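Local coordinates for odorant-binding protein 47 (Anopheles gambiae, PDB 3PM2) that binds hydrophobic odorants and is thought to carry them through the aqueous fluid around olfactory sensory dendrites, at residues G39-K42 with R43-A46; S65-N69 with G70-R74; P90-N93 with K94-L97. All coordinates share one frame; numbering follows the deposited sequence.

Contact 1 of 3, residues G39-K42 with R43-A46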
loop_
_atom_site.group_PDB
_atom_site.type_symbol
_atom_site.label_atom_id
_atom_site.label_comp_id
_atom_site.label_asym_id
_atom_site.label_seq_id
_atom_site.Cartn_x
_atom_site.Cartn_y
_atom_site.Cartn_z
ATOM N N GLY A 39 -8.944 -2.219 -12.158
ATOM C CA GLY A 39 -10.083 -2.997 -12.628
ATOM C C GLY A 39 -10.080 -4.386 -12.025
ATOM O O GLY A 39 -11.016 -4.779 -11.317
ATOM N N GLN A 40 -8.993 -5.106 -12.246
ATOM C CA GLN A 40 -8.877 -6.442 -11.693
ATOM C C GLN A 40 -8.663 -6.399 -10.183
ATOM O O GLN A 40 -9.104 -7.320 -9.507
ATOM C CB GLN A 40 -7.875 -7.329 -12.457
ATOM C CG GLN A 40 -6.400 -7.080 -12.185
ATOM C CD GLN A 40 -5.625 -8.384 -12.324
ATOM O OE1 GLN A 40 -5.773 -9.133 -13.317
ATOM N NE2 GLN A 40 -4.761 -8.682 -11.345
ATOM N N THR A 41 -8.005 -5.351 -9.646
ATOM C CA THR A 41 -7.810 -5.262 -8.189
ATOM C C THR A 41 -9.170 -5.234 -7.459
ATOM O O THR A 41 -9.377 -5.954 -6.470
ATOM C CB THR A 41 -6.824 -4.157 -7.824
ATOM O OG1 THR A 41 -5.590 -4.450 -8.495
ATOM C CG2 THR A 41 -6.567 -4.065 -6.309
ATOM N N LYS A 42 -10.097 -4.434 -7.982
ATOM C CA LYS A 42 -11.464 -4.318 -7.419
ATOM C C LYS A 42 -12.178 -5.651 -7.537
ATOM O O LYS A 42 -12.834 -6.061 -6.581
ATOM C CB LYS A 42 -12.239 -3.185 -8.096
ATOM C CG LYS A 42 -11.711 -1.818 -7.658
ATOM C CD LYS A 42 -12.510 -0.681 -8.224
ATOM C CE LYS A 42 -12.350 0.537 -7.358
ATOM N NZ LYS A 42 -12.998 1.729 -7.981
ATOM N N ARG A 43 -12.012 -6.368 -8.672
ATOM C CA ARG A 43 -12.629 -7.688 -8.826
ATOM C C ARG A 43 -12.096 -8.643 -7.759
ATOM O O ARG A 43 -12.860 -9.417 -7.172
ATOM C CB ARG A 43 -12.359 -8.272 -10.224
ATOM C CG ARG A 43 -13.249 -7.667 -11.297
ATOM C CD ARG A 43 -13.362 -8.561 -12.518
ATOM N NE ARG A 43 -14.183 -9.755 -12.284
ATOM C CZ ARG A 43 -14.603 -10.560 -13.251
ATOM N NH1 ARG A 43 -14.283 -10.314 -14.519
ATOM N NH2 ARG A 43 -15.350 -11.613 -12.965
ATOM N N GLN A 44 -10.778 -8.596 -7.517
ATOM C CA GLN A 44 -10.135 -9.466 -6.511
ATOM C C GLN A 44 -10.586 -9.165 -5.073
ATOM O O GLN A 44 -10.506 -10.057 -4.230
ATOM C CB GLN A 44 -8.619 -9.438 -6.632
ATOM C CG GLN A 44 -8.091 -10.017 -7.964
ATOM C CD GLN A 44 -6.607 -9.800 -8.064
ATOM O OE1 GLN A 44 -6.075 -8.762 -7.642
ATOM N NE2 GLN A 44 -5.898 -10.800 -8.572
ATOM N N MET A 45 -11.092 -7.954 -4.790
ATOM C CA MET A 45 -11.639 -7.659 -3.454
ATOM C C MET A 45 -12.933 -8.429 -3.176
ATOM O O MET A 45 -13.360 -8.481 -2.024
ATOM C CB MET A 45 -12.015 -6.180 -3.333
ATOM C CG MET A 45 -10.877 -5.298 -3.155
ATOM S SD MET A 45 -11.580 -3.638 -3.155
ATOM C CE MET A 45 -10.266 -2.849 -3.969
ATOM N N ALA A 46 -13.609 -8.927 -4.232
ATOM C CA ALA A 46 -14.890 -9.629 -4.139
ATOM C C ALA A 46 -14.699 -11.130 -4.332
ATOM O O ALA A 46 -15.599 -11.821 -4.833
ATOM C CB ALA A 46 -15.854 -9.073 -5.196
HETATM O O HOH W 1 -4.403 -6.981 -8.891
#
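Q40 and Q44 lie side by side on the last turns of a helix, their side chains pointing the same way. Their amide planes are turned 56° apart, and Q40 NE2 comes to 3.7 Å from Q44 NE2. A water joins the pair instead. It accepts a hydrogen bond from Q40 NE2 at 3.0 Å and donates one to Q44 OE1 at 2.7 Å. It also donates to T41 OG1 at 2.8 Å, so three side chains share one water. Q40 reaches it with CG set between its own backbone N and carbonyl carbon (chi1 77°) and a bend at chi2. Q44 runs extended beyond CG, and its CG passes 3.3 Å from Q40 O.

M45 lies beside K42 on another flank of the turn. M45 CE bends back to 4.1 Å from K42 CG.

The backbone beneath changes character here. Q44 N bonds to Q40 O at 2.9 Å in regular helical fashion. M45 N instead divides itself between T41 O and K42 O, and both bonds are weak. Such sharing is usual where a helix draws to its close, and helix 27-44 finishes hereabouts.

The polar ends have second partners that fix them further. Q40 OE1 accepts from Q128 N, Q44 NE2 donates to E127 OE2, and T41 OG1 bonds to W37 O in the preceding turn. R43 makes a cation-pi contact with F124. Q40 and T41 also pack on C55 and V56 of helix 55-63, while M45 touches L6 and L173, near the two ends of the chain.

Contact 2 of 3, residues S65-N69 with G70-R74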
loop_
_atom_site.group_PDB
_atom_site.type_symbol
_atom_site.label_atom_id
_atom_site.label_comp_id
_atom_site.label_asym_id
_atom_site.label_seq_id
_atom_site.Cartn_x
_atom_site.Cartn_y
_atom_site.Cartn_z
ATOM N N SER A 65 12.338 -1.067 -9.548
ATOM C CA SER A 65 13.228 -2.257 -9.506
ATOM C C SER A 65 13.369 -2.854 -8.086
ATOM O O SER A 65 14.439 -3.354 -7.704
ATOM C CB SER A 65 14.597 -1.947 -10.121
ATOM O OG SER A 65 14.472 -1.566 -11.482
ATOM N N LEU A 66 12.274 -2.825 -7.310
ATOM C CA LEU A 66 12.326 -3.331 -5.933
ATOM C C LEU A 66 11.836 -4.738 -5.818
ATOM O O LEU A 66 12.084 -5.366 -4.794
ATOM C CB LEU A 66 11.512 -2.443 -4.983
ATOM C CG LEU A 66 11.955 -0.983 -4.849
ATOM C CD1 LEU A 66 11.070 -0.274 -3.870
ATOM C CD2 LEU A 66 13.385 -0.884 -4.338
ATOM N N TYR A 67 11.125 -5.229 -6.833
ATOM C CA TYR A 67 10.546 -6.569 -6.796
ATOM C C TYR A 67 11.344 -7.579 -7.619
ATOM O O TYR A 67 11.698 -7.284 -8.742
ATOM C CB TYR A 67 9.068 -6.544 -7.247
ATOM C CG TYR A 67 8.477 -7.931 -7.379
ATOM C CD1 TYR A 67 8.205 -8.703 -6.252
ATOM C CD2 TYR A 67 8.310 -8.523 -8.632
ATOM C CE1 TYR A 67 7.736 -10.015 -6.371
ATOM C CE2 TYR A 67 7.813 -9.824 -8.763
ATOM C CZ TYR A 67 7.536 -10.567 -7.629
ATOM O OH TYR A 67 7.096 -11.859 -7.740
ATOM N N SER A 68 11.546 -8.808 -7.083
ATOM C CA SER A 68 12.196 -9.905 -7.814
ATOM C C SER A 68 11.768 -11.262 -7.274
ATOM O O SER A 68 12.032 -11.548 -6.114
ATOM C CB SER A 68 13.714 -9.763 -7.759
ATOM O OG SER A 68 14.307 -10.726 -8.617
ATOM N N ASN A 69 11.109 -12.101 -8.104
ATOM C CA ASN A 69 10.711 -13.464 -7.719
ATOM C C ASN A 69 10.310 -13.619 -6.241
ATOM O O ASN A 69 11.002 -14.306 -5.480
ATOM C CB ASN A 69 11.845 -14.466 -8.057
ATOM C CG ASN A 69 12.046 -14.707 -9.528
ATOM O OD1 ASN A 69 11.096 -14.927 -10.282
ATOM N ND2 ASN A 69 13.293 -14.671 -9.965
ATOM N N GLY A 70 9.252 -12.915 -5.848
ATOM C CA GLY A 70 8.676 -12.991 -4.515
ATOM C C GLY A 70 9.384 -12.264 -3.400
ATOM O O GLY A 70 9.008 -12.442 -2.238
ATOM N N LYS A 71 10.370 -11.402 -3.733
ATOM C CA LYS A 71 11.106 -10.660 -2.720
ATOM C C LYS A 71 11.127 -9.176 -3.032
ATOM O O LYS A 71 11.192 -8.797 -4.197
ATOM C CB LYS A 71 12.570 -11.132 -2.603
ATOM C CG LYS A 71 12.757 -12.602 -2.220
ATOM C CD LYS A 71 12.350 -12.922 -0.786
ATOM C CE LYS A 71 12.505 -14.399 -0.503
ATOM N NZ LYS A 71 12.041 -14.756 0.865
ATOM N N ILE A 72 11.128 -8.365 -1.966
ATOM C CA ILE A 72 11.241 -6.901 -2.029
ATOM C C ILE A 72 12.609 -6.514 -1.478
ATOM O O ILE A 72 13.023 -7.035 -0.446
ATOM C CB ILE A 72 10.075 -6.176 -1.288
ATOM C CG1 ILE A 72 8.680 -6.513 -1.898
ATOM C CG2 ILE A 72 10.329 -4.647 -1.172
ATOM C CD1 ILE A 72 8.419 -5.981 -3.402
ATOM N N ASP A 73 13.331 -5.633 -2.192
ATOM C CA ASP A 73 14.661 -5.188 -1.779
ATOM C C ASP A 73 14.483 -4.151 -0.676
ATOM O O ASP A 73 14.222 -2.981 -0.961
ATOM C CB ASP A 73 15.409 -4.617 -3.001
ATOM C CG ASP A 73 16.827 -4.109 -2.766
ATOM O OD1 ASP A 73 17.195 -3.871 -1.589
ATOM O OD2 ASP A 73 17.539 -3.875 -3.760
ATOM N N ARG A 74 14.583 -4.591 0.586
ATOM C CA ARG A 74 14.406 -3.701 1.739
ATOM C C ARG A 74 15.404 -2.527 1.780
ATOM O O ARG A 74 15.023 -1.413 2.127
ATOM C CB ARG A 74 14.433 -4.503 3.058
ATOM C CG ARG A 74 14.181 -3.628 4.271
ATOM C CD ARG A 74 14.058 -4.444 5.525
ATOM N NE ARG A 74 13.977 -3.558 6.676
ATOM C CZ ARG A 74 13.578 -3.936 7.878
ATOM N NH1 ARG A 74 13.215 -5.199 8.100
ATOM N NH2 ARG A 74 13.535 -3.061 8.869
HETATM O O HOH W 2 16.605 -2.895 -6.093
#
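Y67 lays its ring alongside the turn that follows it, with CE1 3.3 Å from G70 N. CG stands anti to the backbone N (chi1 173°), which carries the phenol along the hairpin as far as the turn. Its hydroxyl takes a weak hydrogen bond from G70 N, 3.1 Å from Y67 OH. I72 meets the same ring at its edge. The two side chains cross at about a right angle, and I72 CD1 lies 3.9 Å from Y67 CB.

Y67 and I72 form a non-hydrogen-bonded antiparallel pair, and both side chains lie on one face. S68 and K71 are the hydrogen-bonded pair and project from the other. S68 N gives a fairly straight bond to K71 O at 2.9 Å. The return bond from K71 N to S68 O has the same length, but its donor sits 49° out of the carbonyl plane. Beyond the Y67 and I72 pair, D73 N bonds to L66 O at 2.9 Å, in the carbonyl plane. L66 O also receives a CA-H contact from I72.

D73 ties the open end of the hairpin together. A water donates to D73 OD2 and to S65 O, both at 2.7 Å. D73 OD1 caps A76 N at the start of helix 74-85. The Y67 and I72 face packs on M61 of helix 55-63 and on I133 and S134 of helix 133-147.

N69 and G70 both have positive phi. This is a beta hairpin with a two-residue loop, N69-G70, in a type I' turn from S68 to K71, linking helix 55-63 to helix 74-85.

Contact 3 of 3, residues P90-N93 with K94-L97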
loop_
_atom_site.group_PDB
_atom_site.type_symbol
_atom_site.label_atom_id
_atom_site.label_comp_id
_atom_site.label_asym_id
_atom_site.label_seq_id
_atom_site.Cartn_x
_atom_site.Cartn_y
_atom_site.Cartn_z
ATOM N N PRO A 90 11.206 16.638 10.596
ATOM C CA PRO A 90 12.184 15.634 11.069
ATOM C C PRO A 90 11.596 14.407 11.737
ATOM O O PRO A 90 12.271 13.376 11.817
ATOM C CB PRO A 90 13.103 16.424 12.002
ATOM C CG PRO A 90 12.315 17.625 12.402
ATOM C CD PRO A 90 11.437 17.953 11.229
ATOM N N GLU A 91 10.339 14.498 12.186
ATOM C CA GLU A 91 9.608 13.372 12.785
ATOM C C GLU A 91 9.500 12.179 11.822
ATOM O O GLU A 91 9.457 11.033 12.264
ATOM C CB GLU A 91 8.189 13.790 13.171
ATOM C CG GLU A 91 8.126 14.772 14.334
ATOM C CD GLU A 91 8.344 16.239 14.022
ATOM O OE1 GLU A 91 8.734 16.577 12.883
ATOM O OE2 GLU A 91 8.184 17.056 14.953
ATOM N N TRP A 92 9.447 12.456 10.516
ATOM C CA TRP A 92 9.292 11.421 9.492
ATOM C C TRP A 92 10.402 10.388 9.357
ATOM O O TRP A 92 10.106 9.264 8.959
ATOM C CB TRP A 92 8.905 12.026 8.153
ATOM C CG TRP A 92 7.503 12.579 8.130
ATOM C CD1 TRP A 92 7.150 13.893 8.033
ATOM C CD2 TRP A 92 6.270 11.833 8.171
ATOM N NE1 TRP A 92 5.776 14.017 8.001
ATOM C CE2 TRP A 92 5.210 12.772 8.125
ATOM C CE3 TRP A 92 5.957 10.469 8.330
ATOM C CZ2 TRP A 92 3.865 12.391 8.146
ATOM C CZ3 TRP A 92 4.611 10.086 8.341
ATOM C CH2 TRP A 92 3.585 11.042 8.266
ATOM N N ASN A 93 11.653 10.725 9.734
ATOM C CA ASN A 93 12.771 9.775 9.656
ATOM C C ASN A 93 12.480 8.504 10.459
ATOM O O ASN A 93 12.443 7.415 9.872
ATOM C CB ASN A 93 14.090 10.418 10.108
ATOM C CG ASN A 93 15.266 9.499 9.939
ATOM O OD1 ASN A 93 15.695 8.820 10.877
ATOM N ND2 ASN A 93 15.768 9.419 8.725
ATOM N N LYS A 94 12.240 8.662 11.786
ATOM C CA LYS A 94 11.941 7.558 12.701
ATOM C C LYS A 94 10.618 6.889 12.390
ATOM O O LYS A 94 10.541 5.667 12.474
ATOM C CB LYS A 94 11.956 8.007 14.175
ATOM C CG LYS A 94 12.264 6.874 15.155
ATOM C CD LYS A 94 13.770 6.587 15.235
ATOM C CE LYS A 94 14.079 5.133 14.971
ATOM N NZ LYS A 94 15.485 4.944 14.520
ATOM N N ILE A 95 9.572 7.675 12.069
ATOM C CA ILE A 95 8.258 7.125 11.747
ATOM C C ILE A 95 8.400 6.182 10.550
ATOM O O ILE A 95 7.919 5.059 10.610
ATOM C CB ILE A 95 7.221 8.242 11.475
ATOM C CG1 ILE A 95 6.946 9.080 12.755
ATOM C CG2 ILE A 95 5.938 7.636 10.916
ATOM C CD1 ILE A 95 5.960 10.296 12.524
ATOM N N THR A 96 9.146 6.621 9.520
ATOM C CA THR A 96 9.393 5.841 8.296
ATOM C C THR A 96 10.183 4.583 8.580
ATOM O O THR A 96 9.739 3.498 8.195
ATOM C CB THR A 96 9.988 6.726 7.185
ATOM O OG1 THR A 96 9.076 7.787 6.913
ATOM C CG2 THR A 96 10.249 5.959 5.891
ATOM N N LEU A 97 11.315 4.701 9.305
ATOM C CA LEU A 97 12.118 3.523 9.664
ATOM C C LEU A 97 11.300 2.498 10.483
ATOM O O LEU A 97 11.340 1.313 10.169
ATOM C CB LEU A 97 13.396 3.929 10.401
ATOM C CG LEU A 97 14.442 4.673 9.569
ATOM C CD1 LEU A 97 15.456 5.366 10.479
ATOM C CD2 LEU A 97 15.183 3.721 8.618
HETATM O O HOH W 3 12.681 11.194 13.202
#
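E91 meets I95 one turn later through both its side chain and its carbonyl. E91 CB lies 4.2 Å from I95 CD1. I95 CG1 comes closer to the backbone, 3.2 Å from E91 O. That oxygen also takes a long, weak bond from I95 N. A water bridges this opening turn. It donates to P90 O at 2.6 Å, more weakly to E91 O, and accepts from K94 N. The carboxylate of E91 turns away through a bend at chi2, and E91 OE2 forms a salt bridge with K152 NZ.

W92 follows; its indole extends out from the side of the helix, with its six-membered ring against I95. CG is anti to the carbonyl carbon (chi1 -70°), which brings the six-membered part of the ring over I95. I95 CG2 touches W92 CZ3 at 3.8 Å. I95 CD1 stands over one ring face, offset toward the rim. This is the first turn of helix 92-109, one of the helices of this mainly helical protein of the PBP/GOBP family. The indole also packs on C19 and P22. C19 is disulfide-bonded to C149.

The carbonyl of W92 is gripped twice by T96. T96 N bonds to W92 O at 2.9 Å, and T96 OG1 donates to W92 O at 2.7 Å. The two donors arrive from opposite faces of the carbonyl plane. This hydroxyl bond to the i-4 carbonyl is a common way for a buried threonine to satisfy its OG1 within a helix. T96 also touches Y81 and T85 of helix 74-85.

N93 crosses L97 at a slant, and N93 OD1 lies 3.5 Å from L97 CD1. L97 N makes a nearly straight backbone bond to N93 O at 3.0 Å (168° at the hydrogen). N93 touches L82 and L97 touches T78, both on helix 74-85.

How the contacts relate
The three contacts follow one another along the chain and do not touch. Contact 1 is at the end of helix 27-44, contact 2 is the hairpin between helices 55-63 and 74-85, and contact 3 opens helix 92-109. Contacts 1 and 3 lie on opposite sides of the chain's centre, with their own centres 33 Å apart. Contact 2 is about 23 Å from each of them, centre to centre. Its nearest atoms come to about 5 Å from contact 3. Helix 55-63 packs against both contact 1 and contact 2. Helix 74-85 begins at contact 2 and also packs against contact 3. R74 adds a salt bridge to D101 on helix 92-109.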